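Local coordinates for putative uncharacterized protein (Pyrococcus furiosus, PDB 3VR0), which acts as an archaeal proteasome activator and is related to the proteasome assembly chaperones of the PAC2 family, at residues I30-F35 and E98-I103; I54-A59 and L237-T242; A59-E64 and L84-F89; A157-E162 and F206-L211. All blocks are in the same frame, centred on the assembly; numbering follows the deposited sequence.

Contact 1: residues I30-F35 and E98-I103; sequences IYDPIF and EHRDLI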
loop_
_atom_site.group_PDB
_atom_site.type_symbol
_atom_site.label_atom_id
_atom_site.label_comp_id
_atom_site.label_asym_id
_atom_site.label_seq_id
_atom_site.Cartn_x
_atom_site.Cartn_y
_atom_site.Cartn_z
ATOM N N ILE C 30 -1.008 -14.923 -36.364
ATOM C CA ILE C 30 -2.206 -15.516 -35.807
ATOM C C ILE C 30 -3.310 -14.569 -35.964
ATOM O O ILE C 30 -3.074 -13.381 -36.060
ATOM C CB ILE C 30 -2.060 -15.892 -34.312
ATOM C CG1 ILE C 30 -1.793 -14.646 -33.383
ATOM C CG2 ILE C 30 -1.046 -16.987 -34.205
ATOM C CD1 ILE C 30 -1.315 -15.055 -31.936
ATOM N N TYR C 31 -4.529 -15.063 -35.990
ATOM C CA TYR C 31 -5.616 -14.127 -35.998
ATOM C C TYR C 31 -6.858 -14.573 -35.261
ATOM O O TYR C 31 -7.208 -15.738 -35.254
ATOM C CB TYR C 31 -5.989 -13.696 -37.425
ATOM C CG TYR C 31 -6.855 -12.452 -37.329
ATOM C CD1 TYR C 31 -6.436 -11.376 -36.517
ATOM C CD2 TYR C 31 -8.128 -12.383 -37.964
ATOM C CE1 TYR C 31 -7.206 -10.235 -36.379
ATOM C CE2 TYR C 31 -8.936 -11.223 -37.813
ATOM C CZ TYR C 31 -8.449 -10.160 -37.009
ATOM O OH TYR C 31 -9.171 -9.006 -36.822
ATOM N N ASP C 32 -7.515 -13.593 -34.640
ATOM C CA ASP C 32 -8.712 -13.806 -33.849
ATOM C C ASP C 32 -8.468 -14.954 -32.872
ATOM O O ASP C 32 -9.313 -15.808 -32.744
ATOM C CB ASP C 32 -9.906 -14.154 -34.770
ATOM C CG ASP C 32 -11.244 -14.125 -34.041
ATOM O OD1 ASP C 32 -11.341 -13.483 -32.973
ATOM O OD2 ASP C 32 -12.218 -14.740 -34.537
ATOM N N PRO C 33 -7.314 -14.967 -32.189
ATOM C CA PRO C 33 -7.070 -16.105 -31.328
ATOM C C PRO C 33 -7.952 -16.111 -30.077
ATOM O O PRO C 33 -8.619 -15.097 -29.731
ATOM C CB PRO C 33 -5.604 -15.948 -30.965
ATOM C CG PRO C 33 -5.354 -14.452 -31.052
ATOM C CD PRO C 33 -6.257 -13.935 -32.080
ATOM N N ILE C 34 -8.010 -17.256 -29.416
ATOM C CA ILE C 34 -8.649 -17.305 -28.114
ATOM C C ILE C 34 -7.496 -17.123 -27.132
ATOM O O ILE C 34 -6.433 -17.738 -27.311
ATOM C CB ILE C 34 -9.443 -18.625 -27.891
ATOM C CG1 ILE C 34 -10.688 -18.677 -28.832
ATOM C CG2 ILE C 34 -9.872 -18.779 -26.396
ATOM C CD1 ILE C 34 -11.368 -20.048 -28.910
ATOM N N PHE C 35 -7.697 -16.237 -26.145
ATOM C CA PHE C 35 -6.733 -16.029 -25.064
ATOM C C PHE C 35 -6.990 -16.972 -23.895
ATOM O O PHE C 35 -8.010 -16.891 -23.239
ATOM C CB PHE C 35 -6.842 -14.553 -24.618
ATOM C CG PHE C 35 -5.866 -14.130 -23.537
ATOM C CD1 PHE C 35 -4.626 -14.709 -23.421
ATOM C CD2 PHE C 35 -6.193 -13.056 -22.669
ATOM C CE1 PHE C 35 -3.722 -14.297 -22.436
ATOM C CE2 PHE C 35 -5.285 -12.649 -21.672
ATOM C CZ PHE C 35 -4.063 -13.262 -21.556
ATOM N N GLU C 98 -10.841 -24.958 -39.034
ATOM C CA GLU C 98 -11.815 -25.412 -38.049
ATOM C C GLU C 98 -11.316 -25.334 -36.576
ATOM O O GLU C 98 -12.012 -25.751 -35.650
ATOM C CB GLU C 98 -12.289 -26.846 -38.409
ATOM C CG GLU C 98 -12.973 -26.985 -39.835
ATOM C CD GLU C 98 -11.968 -27.018 -41.013
ATOM O OE1 GLU C 98 -11.052 -27.893 -41.033
ATOM O OE2 GLU C 98 -12.111 -26.166 -41.931
ATOM N N HIS C 99 -10.100 -24.843 -36.361
ATOM C CA HIS C 99 -9.596 -24.642 -35.000
ATOM C C HIS C 99 -9.046 -23.252 -34.865
ATOM O O HIS C 99 -8.475 -22.704 -35.813
ATOM C CB HIS C 99 -8.561 -25.688 -34.654
ATOM C CG HIS C 99 -9.112 -27.077 -34.694
ATOM N ND1 HIS C 99 -9.410 -27.720 -35.878
ATOM C CD2 HIS C 99 -9.489 -27.919 -33.703
ATOM C CE1 HIS C 99 -9.909 -28.912 -35.614
ATOM N NE2 HIS C 99 -9.972 -29.058 -34.303
ATOM N N ARG C 100 -9.248 -22.646 -33.701
ATOM C CA ARG C 100 -8.825 -21.248 -33.511
ATOM C C ARG C 100 -7.359 -21.246 -33.162
ATOM O O ARG C 100 -6.872 -22.195 -32.578
ATOM C CB ARG C 100 -9.681 -20.536 -32.448
ATOM C CG ARG C 100 -11.169 -20.406 -32.854
ATOM C CD ARG C 100 -11.455 -19.174 -33.666
ATOM N NE ARG C 100 -11.368 -17.962 -32.849
ATOM C CZ ARG C 100 -12.286 -17.561 -31.962
ATOM N NH1 ARG C 100 -13.416 -18.251 -31.742
ATOM N NH2 ARG C 100 -12.081 -16.442 -31.291
ATOM N N ASP C 101 -6.639 -20.245 -33.628
ATOM C CA ASP C 101 -5.355 -19.897 -33.044
ATOM C C ASP C 101 -5.489 -19.585 -31.498
ATOM O O ASP C 101 -6.570 -19.116 -31.033
ATOM C CB ASP C 101 -4.848 -18.635 -33.725
ATOM C CG ASP C 101 -4.539 -18.835 -35.242
ATOM O OD1 ASP C 101 -4.374 -19.996 -35.712
ATOM O OD2 ASP C 101 -4.497 -17.810 -35.944
ATOM N N LEU C 102 -4.384 -19.803 -30.753
ATOM C CA LEU C 102 -4.356 -19.581 -29.300
ATOM C C LEU C 102 -3.233 -18.669 -28.887
ATOM O O LEU C 102 -2.142 -18.713 -29.478
ATOM C CB LEU C 102 -4.230 -20.886 -28.502
ATOM C CG LEU C 102 -5.313 -21.918 -28.909
ATOM C CD1 LEU C 102 -5.070 -23.273 -28.275
ATOM C CD2 LEU C 102 -6.729 -21.371 -28.602
ATOM N N ILE C 103 -3.523 -17.859 -27.856
ATOM C CA ILE C 103 -2.494 -17.277 -26.985
ATOM C C ILE C 103 -2.737 -17.827 -25.565
ATOM O O ILE C 103 -3.886 -17.788 -25.045
ATOM C CB ILE C 103 -2.600 -15.718 -26.951
ATOM C CG1 ILE C 103 -2.486 -15.144 -28.366
ATOM C CG2 ILE C 103 -1.532 -15.067 -25.935
ATOM C CD1 ILE C 103 -2.657 -13.643 -28.436
HETATM O O HOH W 1 -8.186 -17.955 -35.080
#

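Contact 2: residues I54-A59 and L237-T242; sequences IQELKA and LEIDMT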
loop_
_atom_site.group_PDB
_atom_site.type_symbol
_atom_site.label_atom_id
_atom_site.label_comp_id
_atom_site.label_asym_id
_atom_site.label_seq_id
_atom_site.Cartn_x
_atom_site.Cartn_y
_atom_site.Cartn_z
ATOM N N ILE C 54 0.498 -26.030 -23.260
ATOM C CA ILE C 54 1.687 -25.540 -23.949
ATOM C C ILE C 54 2.469 -26.717 -24.544
ATOM O O ILE C 54 2.794 -26.712 -25.743
ATOM C CB ILE C 54 2.666 -24.745 -23.022
ATOM C CG1 ILE C 54 2.003 -23.532 -22.326
ATOM C CG2 ILE C 54 3.953 -24.384 -23.736
ATOM C CD1 ILE C 54 1.393 -22.665 -23.159
ATOM N N GLN C 55 2.806 -27.675 -23.675
ATOM C CA GLN C 55 3.654 -28.830 -24.043
ATOM C C GLN C 55 3.081 -29.698 -25.130
ATOM O O GLN C 55 3.774 -30.002 -26.065
ATOM C CB GLN C 55 3.994 -29.717 -22.844
ATOM C CG GLN C 55 4.894 -29.055 -21.847
ATOM C CD GLN C 55 6.189 -28.562 -22.493
ATOM O OE1 GLN C 55 6.485 -27.351 -22.471
ATOM N NE2 GLN C 55 6.968 -29.497 -23.089
ATOM N N GLU C 56 1.817 -30.075 -25.011
ATOM C CA GLU C 56 1.208 -30.983 -25.981
ATOM C C GLU C 56 0.988 -30.333 -27.346
ATOM O O GLU C 56 0.991 -31.013 -28.365
ATOM C CB GLU C 56 -0.098 -31.552 -25.440
ATOM C CG GLU C 56 0.120 -32.389 -24.162
ATOM C CD GLU C 56 1.143 -33.522 -24.390
ATOM O OE1 GLU C 56 0.990 -34.223 -25.403
ATOM O OE2 GLU C 56 2.093 -33.689 -23.580
ATOM N N LEU C 57 0.789 -29.017 -27.364
ATOM C CA LEU C 57 0.530 -28.340 -28.605
ATOM C C LEU C 57 1.842 -27.851 -29.203
ATOM O O LEU C 57 1.865 -27.346 -30.320
ATOM C CB LEU C 57 -0.406 -27.163 -28.360
ATOM C CG LEU C 57 -1.879 -27.440 -28.081
ATOM C CD1 LEU C 57 -2.566 -26.131 -28.007
ATOM C CD2 LEU C 57 -2.563 -28.329 -29.130
ATOM N N LYS C 58 2.929 -27.957 -28.446
ATOM C CA LYS C 58 4.210 -27.380 -28.871
ATOM C C LYS C 58 4.061 -25.874 -29.164
ATOM O O LYS C 58 4.699 -25.326 -30.080
ATOM C CB LYS C 58 4.783 -28.150 -30.078
ATOM C CG LYS C 58 5.309 -29.589 -29.724
ATOM C CD LYS C 58 6.089 -30.210 -30.911
ATOM C CE LYS C 58 5.770 -31.722 -31.098
ATOM N NZ LYS C 58 4.840 -31.921 -32.277
ATOM N N ALA C 59 3.231 -25.209 -28.342
ATOM C CA ALA C 59 3.010 -23.800 -28.443
ATOM C C ALA C 59 4.350 -23.087 -28.305
ATOM O O ALA C 59 5.240 -23.538 -27.594
ATOM C CB ALA C 59 1.985 -23.321 -27.340
ATOM N N LEU C 237 -10.105 -29.908 -29.677
ATOM C CA LEU C 237 -8.780 -30.519 -29.726
ATOM C C LEU C 237 -8.774 -31.753 -28.889
ATOM O O LEU C 237 -9.503 -31.830 -27.903
ATOM C CB LEU C 237 -7.715 -29.572 -29.165
ATOM C CG LEU C 237 -7.549 -28.258 -29.918
ATOM C CD1 LEU C 237 -6.805 -27.303 -29.022
ATOM C CD2 LEU C 237 -6.854 -28.454 -31.299
ATOM N N GLU C 238 -7.924 -32.709 -29.253
ATOM C CA GLU C 238 -7.725 -33.874 -28.405
ATOM C C GLU C 238 -6.277 -33.924 -27.997
ATOM O O GLU C 238 -5.376 -33.873 -28.811
ATOM C CB GLU C 238 -8.224 -35.169 -29.078
ATOM C CG GLU C 238 -9.740 -35.105 -29.434
ATOM C CD GLU C 238 -10.314 -36.422 -29.969
ATOM O OE1 GLU C 238 -11.113 -36.347 -30.945
ATOM O OE2 GLU C 238 -9.978 -37.513 -29.412
ATOM N N ILE C 239 -6.060 -33.970 -26.699
ATOM C CA ILE C 239 -4.730 -33.802 -26.180
ATOM C C ILE C 239 -4.527 -34.993 -25.287
ATOM O O ILE C 239 -5.449 -35.400 -24.596
ATOM C CB ILE C 239 -4.610 -32.408 -25.474
ATOM C CG1 ILE C 239 -4.000 -31.411 -26.455
ATOM C CG2 ILE C 239 -3.737 -32.419 -24.276
ATOM C CD1 ILE C 239 -5.008 -30.666 -27.248
ATOM N N ASP C 240 -3.342 -35.568 -25.342
ATOM C CA ASP C 240 -3.018 -36.687 -24.497
ATOM C C ASP C 240 -2.837 -36.203 -23.038
ATOM O O ASP C 240 -1.938 -35.417 -22.754
ATOM C CB ASP C 240 -1.750 -37.406 -25.015
ATOM C CG ASP C 240 -1.467 -38.700 -24.269
ATOM O OD1 ASP C 240 -2.372 -39.159 -23.529
ATOM O OD2 ASP C 240 -0.350 -39.256 -24.400
ATOM N N MET C 241 -3.679 -36.703 -22.134
ATOM C CA MET C 241 -3.647 -36.355 -20.690
ATOM C C MET C 241 -2.747 -37.231 -19.790
ATOM O O MET C 241 -2.729 -37.060 -18.564
ATOM C CB MET C 241 -5.076 -36.334 -20.127
ATOM C CG MET C 241 -6.015 -35.392 -20.871
ATOM S SD MET C 241 -5.504 -33.638 -20.667
ATOM C CE MET C 241 -6.871 -32.882 -21.504
ATOM N N THR C 242 -1.984 -38.132 -20.405
ATOM C CA THR C 242 -1.160 -39.106 -19.674
ATOM C C THR C 242 -0.322 -38.481 -18.573
ATOM O O THR C 242 -0.411 -38.898 -17.413
ATOM C CB THR C 242 -0.224 -39.912 -20.624
ATOM O OG1 THR C 242 -1.014 -40.689 -21.536
ATOM C CG2 THR C 242 0.698 -40.843 -19.828
#

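Contact 3: residues A59-E64 and L84-F89; sequences AKKFAE and LMKNEF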
loop_
_atom_site.group_PDB
_atom_site.type_symbol
_atom_site.label_atom_id
_atom_site.label_comp_id
_atom_site.label_asym_id
_atom_site.label_seq_id
_atom_site.Cartn_x
_atom_site.Cartn_y
_atom_site.Cartn_z
ATOM N N ALA C 59 3.231 -25.209 -28.342
ATOM C CA ALA C 59 3.010 -23.800 -28.443
ATOM C C ALA C 59 4.350 -23.087 -28.305
ATOM O O ALA C 59 5.240 -23.538 -27.594
ATOM C CB ALA C 59 1.985 -23.321 -27.340
ATOM N N LYS C 60 4.495 -21.956 -28.983
ATOM C CA LYS C 60 5.788 -21.282 -28.984
ATOM C C LYS C 60 5.792 -20.036 -28.137
ATOM O O LYS C 60 4.896 -19.198 -28.267
ATOM C CB LYS C 60 6.133 -20.859 -30.436
ATOM C CG LYS C 60 7.593 -20.499 -30.600
ATOM C CD LYS C 60 7.762 -19.200 -31.368
ATOM C CE LYS C 60 9.109 -19.166 -32.108
ATOM N NZ LYS C 60 10.197 -18.505 -31.302
ATOM N N LYS C 61 6.817 -19.856 -27.320
ATOM C CA LYS C 61 6.871 -18.629 -26.534
ATOM C C LYS C 61 7.167 -17.399 -27.400
ATOM O O LYS C 61 8.161 -17.414 -28.120
ATOM C CB LYS C 61 7.958 -18.677 -25.495
ATOM C CG LYS C 61 8.029 -17.331 -24.772
ATOM C CD LYS C 61 8.682 -17.406 -23.400
ATOM C CE LYS C 61 10.166 -17.555 -23.502
ATOM N NZ LYS C 61 10.729 -17.632 -22.114
ATOM N N PHE C 62 6.375 -16.327 -27.249
ATOM C CA PHE C 62 6.631 -15.090 -28.006
ATOM C C PHE C 62 6.705 -13.762 -27.260
ATOM O O PHE C 62 7.084 -12.753 -27.878
ATOM C CB PHE C 62 5.664 -14.925 -29.160
ATOM C CG PHE C 62 4.237 -14.553 -28.759
ATOM C CD1 PHE C 62 3.743 -13.304 -29.030
ATOM C CD2 PHE C 62 3.392 -15.495 -28.164
ATOM C CE1 PHE C 62 2.467 -12.984 -28.740
ATOM C CE2 PHE C 62 2.087 -15.191 -27.882
ATOM C CZ PHE C 62 1.629 -13.929 -28.139
ATOM N N ALA C 63 6.333 -13.735 -25.974
ATOM C CA ALA C 63 6.454 -12.510 -25.177
ATOM C C ALA C 63 6.602 -12.826 -23.679
ATOM O O ALA C 63 6.178 -13.872 -23.223
ATOM C CB ALA C 63 5.244 -11.617 -25.391
ATOM N N GLU C 64 7.216 -11.927 -22.925
ATOM C CA GLU C 64 7.139 -12.083 -21.494
ATOM C C GLU C 64 6.823 -10.786 -20.744
ATOM O O GLU C 64 7.110 -9.671 -21.219
ATOM C CB GLU C 64 8.281 -12.977 -20.907
ATOM C CG GLU C 64 9.644 -12.585 -21.183
ATOM C CD GLU C 64 10.652 -13.769 -21.090
ATOM O OE1 GLU C 64 10.273 -14.961 -20.863
ATOM O OE2 GLU C 64 11.852 -13.472 -21.238
ATOM N N LEU C 84 14.022 -12.001 -12.735
ATOM C CA LEU C 84 12.800 -11.449 -12.195
ATOM C C LEU C 84 11.627 -12.394 -12.402
ATOM O O LEU C 84 11.619 -13.239 -13.324
ATOM C CB LEU C 84 12.476 -10.119 -12.863
ATOM C CG LEU C 84 13.393 -8.931 -12.635
ATOM C CD1 LEU C 84 12.871 -7.812 -13.523
ATOM C CD2 LEU C 84 13.402 -8.497 -11.174
ATOM N N MET C 85 10.622 -12.227 -11.550
ATOM C CA MET C 85 9.393 -12.945 -11.722
ATOM C C MET C 85 8.649 -12.387 -12.925
ATOM O O MET C 85 8.787 -11.193 -13.265
ATOM C CB MET C 85 8.579 -12.899 -10.438
ATOM C CG MET C 85 9.318 -13.729 -9.294
ATOM S SD MET C 85 8.213 -14.193 -8.003
ATOM C CE MET C 85 7.967 -12.553 -7.454
ATOM N N LYS C 86 7.918 -13.263 -13.603
ATOM C CA LYS C 86 7.427 -12.914 -14.920
ATOM C C LYS C 86 6.242 -13.785 -15.288
ATOM O O LYS C 86 5.961 -14.805 -14.614
ATOM C CB LYS C 86 8.581 -13.081 -15.952
ATOM C CG LYS C 86 8.936 -14.588 -16.230
ATOM C CD LYS C 86 10.250 -14.755 -17.057
ATOM C CE LYS C 86 10.446 -16.233 -17.403
ATOM N NZ LYS C 86 11.710 -16.434 -18.166
ATOM N N ASN C 87 5.503 -13.344 -16.297
ATOM C CA ASN C 87 4.529 -14.198 -16.963
ATOM C C ASN C 87 5.050 -14.396 -18.404
ATOM O O ASN C 87 5.870 -13.577 -18.901
ATOM C CB ASN C 87 3.137 -13.560 -16.993
ATOM C CG ASN C 87 2.562 -13.311 -15.584
ATOM O OD1 ASN C 87 1.594 -12.561 -15.456
ATOM N ND2 ASN C 87 3.156 -13.939 -14.531
ATOM N N GLU C 88 4.565 -15.444 -19.065
ATOM C CA GLU C 88 5.049 -15.795 -20.388
ATOM C C GLU C 88 3.860 -15.991 -21.255
ATOM O O GLU C 88 2.873 -16.576 -20.799
ATOM C CB GLU C 88 5.834 -17.102 -20.340
ATOM C CG GLU C 88 7.120 -17.037 -19.526
ATOM C CD GLU C 88 7.849 -18.401 -19.458
ATOM O OE1 GLU C 88 7.182 -19.487 -19.391
ATOM O OE2 GLU C 88 9.108 -18.391 -19.479
ATOM N N PHE C 89 3.930 -15.494 -22.488
ATOM C CA PHE C 89 2.886 -15.740 -23.459
ATOM C C PHE C 89 3.409 -16.716 -24.526
ATOM O O PHE C 89 4.524 -16.533 -25.040
ATOM C CB PHE C 89 2.464 -14.446 -24.156
ATOM C CG PHE C 89 1.804 -13.450 -23.265
ATOM C CD1 PHE C 89 0.388 -13.339 -23.228
ATOM C CD2 PHE C 89 2.567 -12.572 -22.510
ATOM C CE1 PHE C 89 -0.232 -12.365 -22.425
ATOM C CE2 PHE C 89 1.936 -11.589 -21.672
ATOM C CZ PHE C 89 0.565 -11.487 -21.639
HETATM O O HOH W 2 13.903 -14.997 -20.301
#

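Contact 4: residues A157-E162 and F206-L211; sequences AAVTHE and FGISLL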
loop_
_atom_site.group_PDB
_atom_site.type_symbol
_atom_site.label_atom_id
_atom_site.label_comp_id
_atom_site.label_asym_id
_atom_site.label_seq_id
_atom_site.Cartn_x
_atom_site.Cartn_y
_atom_site.Cartn_z
ATOM N N ALA C 157 -18.535 -23.215 -14.155
ATOM C CA ALA C 157 -18.489 -22.369 -15.334
ATOM C C ALA C 157 -19.276 -21.113 -15.081
ATOM O O ALA C 157 -20.331 -21.170 -14.460
ATOM C CB ALA C 157 -19.096 -23.110 -16.572
ATOM N N ALA C 158 -18.745 -19.984 -15.554
ATOM C CA ALA C 158 -19.474 -18.743 -15.624
ATOM C C ALA C 158 -18.939 -17.994 -16.830
ATOM O O ALA C 158 -17.786 -18.191 -17.225
ATOM C CB ALA C 158 -19.309 -17.929 -14.303
ATOM N N VAL C 159 -19.762 -17.134 -17.402
ATOM C CA VAL C 159 -19.465 -16.455 -18.653
ATOM C C VAL C 159 -19.682 -14.964 -18.453
ATOM O O VAL C 159 -20.299 -14.565 -17.480
ATOM C CB VAL C 159 -20.489 -16.911 -19.762
ATOM C CG1 VAL C 159 -20.183 -18.312 -20.264
ATOM C CG2 VAL C 159 -21.876 -16.924 -19.176
ATOM N N THR C 160 -19.205 -14.155 -19.393
ATOM C CA THR C 160 -19.322 -12.717 -19.315
ATOM C C THR C 160 -20.650 -12.202 -19.834
ATOM O O THR C 160 -21.031 -11.067 -19.535
ATOM C CB THR C 160 -18.266 -12.052 -20.197
ATOM O OG1 THR C 160 -18.461 -12.488 -21.540
ATOM C CG2 THR C 160 -16.832 -12.389 -19.716
ATOM N N HIS C 161 -21.327 -13.005 -20.657
ATOM C CA HIS C 161 -22.611 -12.603 -21.255
ATOM C C HIS C 161 -23.561 -13.815 -21.252
ATOM O O HIS C 161 -23.129 -14.965 -21.456
ATOM C CB HIS C 161 -22.448 -12.102 -22.699
ATOM C CG HIS C 161 -21.511 -10.942 -22.856
ATOM N ND1 HIS C 161 -20.139 -11.072 -22.792
ATOM C CD2 HIS C 161 -21.754 -9.629 -23.108
ATOM C CE1 HIS C 161 -19.582 -9.885 -22.987
ATOM N NE2 HIS C 161 -20.542 -8.997 -23.185
ATOM N N GLU C 162 -24.838 -13.544 -21.003
ATOM C CA GLU C 162 -25.872 -14.577 -20.908
ATOM C C GLU C 162 -25.961 -15.501 -22.142
ATOM O O GLU C 162 -26.013 -16.688 -21.967
ATOM C CB GLU C 162 -27.235 -13.936 -20.636
ATOM C CG GLU C 162 -27.894 -14.524 -19.411
ATOM C CD GLU C 162 -29.429 -14.430 -19.425
ATOM O OE1 GLU C 162 -30.060 -15.444 -19.044
ATOM O OE2 GLU C 162 -29.993 -13.369 -19.814
ATOM N N PHE C 206 -15.158 -11.116 -24.443
ATOM C CA PHE C 206 -16.126 -12.063 -23.882
ATOM C C PHE C 206 -15.447 -13.361 -23.611
ATOM O O PHE C 206 -14.342 -13.612 -24.149
ATOM C CB PHE C 206 -17.341 -12.251 -24.799
ATOM C CG PHE C 206 -17.024 -12.889 -26.156
ATOM C CD1 PHE C 206 -17.124 -14.265 -26.329
ATOM C CD2 PHE C 206 -16.679 -12.104 -27.260
ATOM C CE1 PHE C 206 -16.858 -14.864 -27.602
ATOM C CE2 PHE C 206 -16.397 -12.689 -28.525
ATOM C CZ PHE C 206 -16.506 -14.078 -28.688
ATOM N N GLY C 207 -16.073 -14.185 -22.787
ATOM C CA GLY C 207 -15.511 -15.492 -22.555
ATOM C C GLY C 207 -16.053 -16.240 -21.372
ATOM O O GLY C 207 -17.159 -16.001 -20.956
ATOM N N ILE C 208 -15.270 -17.165 -20.848
ATOM C CA ILE C 208 -15.776 -18.126 -19.895
ATOM C C ILE C 208 -14.670 -18.420 -18.892
ATOM O O ILE C 208 -13.510 -18.448 -19.249
ATOM C CB ILE C 208 -16.219 -19.476 -20.637
ATOM C CG1 ILE C 208 -16.813 -20.464 -19.668
ATOM C CG2 ILE C 208 -15.014 -20.101 -21.466
ATOM C CD1 ILE C 208 -17.733 -21.606 -20.410
ATOM N N SER C 209 -15.066 -18.602 -17.639
ATOM C CA SER C 209 -14.228 -19.030 -16.588
ATOM C C SER C 209 -14.531 -20.497 -16.306
ATOM O O SER C 209 -15.674 -20.878 -16.110
ATOM C CB SER C 209 -14.621 -18.254 -15.307
ATOM O OG SER C 209 -14.047 -18.939 -14.196
ATOM N N LEU C 210 -13.515 -21.327 -16.200
ATOM C CA LEU C 210 -13.745 -22.690 -15.824
ATOM C C LEU C 210 -12.854 -22.977 -14.642
ATOM O O LEU C 210 -11.639 -22.903 -14.758
ATOM C CB LEU C 210 -13.412 -23.636 -16.997
ATOM C CG LEU C 210 -14.302 -23.393 -18.198
ATOM C CD1 LEU C 210 -13.707 -24.048 -19.488
ATOM C CD2 LEU C 210 -15.695 -23.924 -17.917
ATOM N N LEU C 211 -13.473 -23.286 -13.503
ATOM C CA LEU C 211 -12.737 -23.539 -12.280
ATOM C C LEU C 211 -13.053 -24.929 -11.749
ATOM O O LEU C 211 -14.217 -25.314 -11.650
ATOM C CB LEU C 211 -13.088 -22.492 -11.199
ATOM C CG LEU C 211 -12.838 -20.999 -11.450
ATOM C CD1 LEU C 211 -13.332 -20.216 -10.260
ATOM C CD2 LEU C 211 -11.365 -20.766 -11.605
#

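Contact 1: residues I30-F35 and E98-I103
Two chain pieces meet as a parallel pair inside the mixed sheet, I34 bridging L102 and F35 bridging I103. The register is fixed by I34 N donating to D101 O (2.9 Å) and I103 N to I34 O (3.0 Å), both in the carbonyl plane. D101 turns its carboxylate back, and OD2 takes Y31 N on its anti lone pair (2.7 Å, 164° at the hydrogen). R100, bent at chi2 and chi3, grips D32 O side-on: NE lies 3.0 Å from it, nearly along the C=O axis, and NH2 3.2 Å. The D32 carboxylate, its plane tilted 24° from that of the guanidinium, covers one face of that group and I34 CG1 the other. D32 OD1 pairs with R100 NH2 (3.5 Å) and with R136, while R100 NH1 reaches E137. On the face carrying F35 and I103, I103 CD1 touches P33 CG (3.8 Å). Strands 87-92 and 137-145 flank the pair, I34 and L102 pack on L235 of helix 221-235, and F35 and I103 lean on F89.

Contact 2: residues I54-A59 and L237-T242
D240 OD1 is gripped twice, both times by T242. T242 OG1 donates to the syn lone pair of D240 OD1 at 2.9 Å, and T242 N adds a weak bond to D240 OD1 at 3.3 Å that closes an Asx turn just where helix 242-256 begins. On the other side, helix 45-57 ends in a Schellman motif, with A59 N bonded to I54 O (3.0 Å). Between these two helix ends the contact is mainly aliphatic. E56, bent at chi2, lays its CG against I239 CG2 (3.9 Å) and beside D240 O, which H52 NE2 holds. L57 CD2 meets I239 CD1 at 3.9 Å, the two side chains crossing at about a right angle. An alanine in place of E56 would probably loosen the packing over I239 CG2, since CG and the carboxylate would be gone. E56 OE1 lies 5.3 Å from D240 OD2, so the charged tips add no attraction; the contact rests on methyl and methylene packing at the surface.

Contact 3: residues A59-E64 and L84-F89
K61 bends at chi3 (75°), carrying NZ to the carboxylates of E64 and E88, while E64 CG takes the crowded position between the backbone N and the carbonyl carbon (chi1 56°). K86 CG does the same (chi1 72°), and its chain runs extended. Three tips converge with that of E88 in a salt-bridge network: K61 NZ binds E64 OE1 at 3.0 Å and E88 OE2 at 3.2 Å, meeting each from above its carboxylate plane, whereas K86 NZ holds E64 OE1 more weakly (3.4 Å). Three have their strongest polar partners outside the segments: Y25 for E64, E83 for K86 and Y90 for E88. Alternating charge probably offsets the 4.2 Å approach of K61 NZ to K86 NZ. Behind the network F62 and A63 both face F89, a classic beta bulge: F62 N donates to F89 O at 2.9 Å, A63 N only weakly, and F89 N returns a straight bond to A63 O. Strand 60-66 lies between strands 21-24 and 87-92, and the F89 ring reaches helix 116-131, meeting F129 edge-to-face.

Contact 4: residues A157-E162 and F206-L211
Strands 157-159 and 206-211 run antiparallel, with A158 and S209 the hydrogen-bonded pair: S209 N lies 2.8 Å from A158 O, nearly along its C=O axis, and A158 N answers to S209 O at 3.2 Å. On the face shared by A157, V159, I208 and L210, A157 CB touches L210 CD2 at 3.7 Å, and V159 and I208 cross obliquely, CG1 to CG1 at 4.0 Å. Both strands belong to the mixed sheet of the alpha/beta PAC2 fold, in which 155-159 lies between 206-214 and 179-181. Past its end T160 prolongs the pairing. Its N donates to G207 O, from above the carbonyl plane, and T160 OG1, placed between the backbone N and the carbonyl carbon (chi1 59°), accepts G207 N at 3.2 Å. H161 ND1 shares a 2.5 Å hydrogen bond with T160 OG1, either being a possible donor, its ring beside F206 CB. At phi 165° and psi -156° a CB on G207 would jam against F206 O, which explains the glycine. An alanine at T160 would remove the acceptor of G207 N and would probably leave H161 less firmly oriented. Helix 164-172 covers V159 and I208 through Y168, and V159 hydrogen-bonds through its backbone to another subunit.

Contacts 1, 3 and 4 all belong to the large mixed sheet, while contact 2 joins the end of helix 45-57 to the loop leading into helix 242-256. Contact 3 is nested within the loops closed by contacts 1 and 2. Contacts 1 and 2 cross along the chain, and touch through H99 with L237 and L102 with L57, their centres about 15 Å apart. Contacts 1 and 3, about 17 Å between centres, meet at I103 and F89 on adjacent strands. Contact 4 follows both in sequence and lies about 25 Å from contact 3, centre to centre, across the chain's middle. The sheet thus ties early and late chain segments together, and contact 2 links the C-terminal helix, predicted to form a coiled coil, to that body.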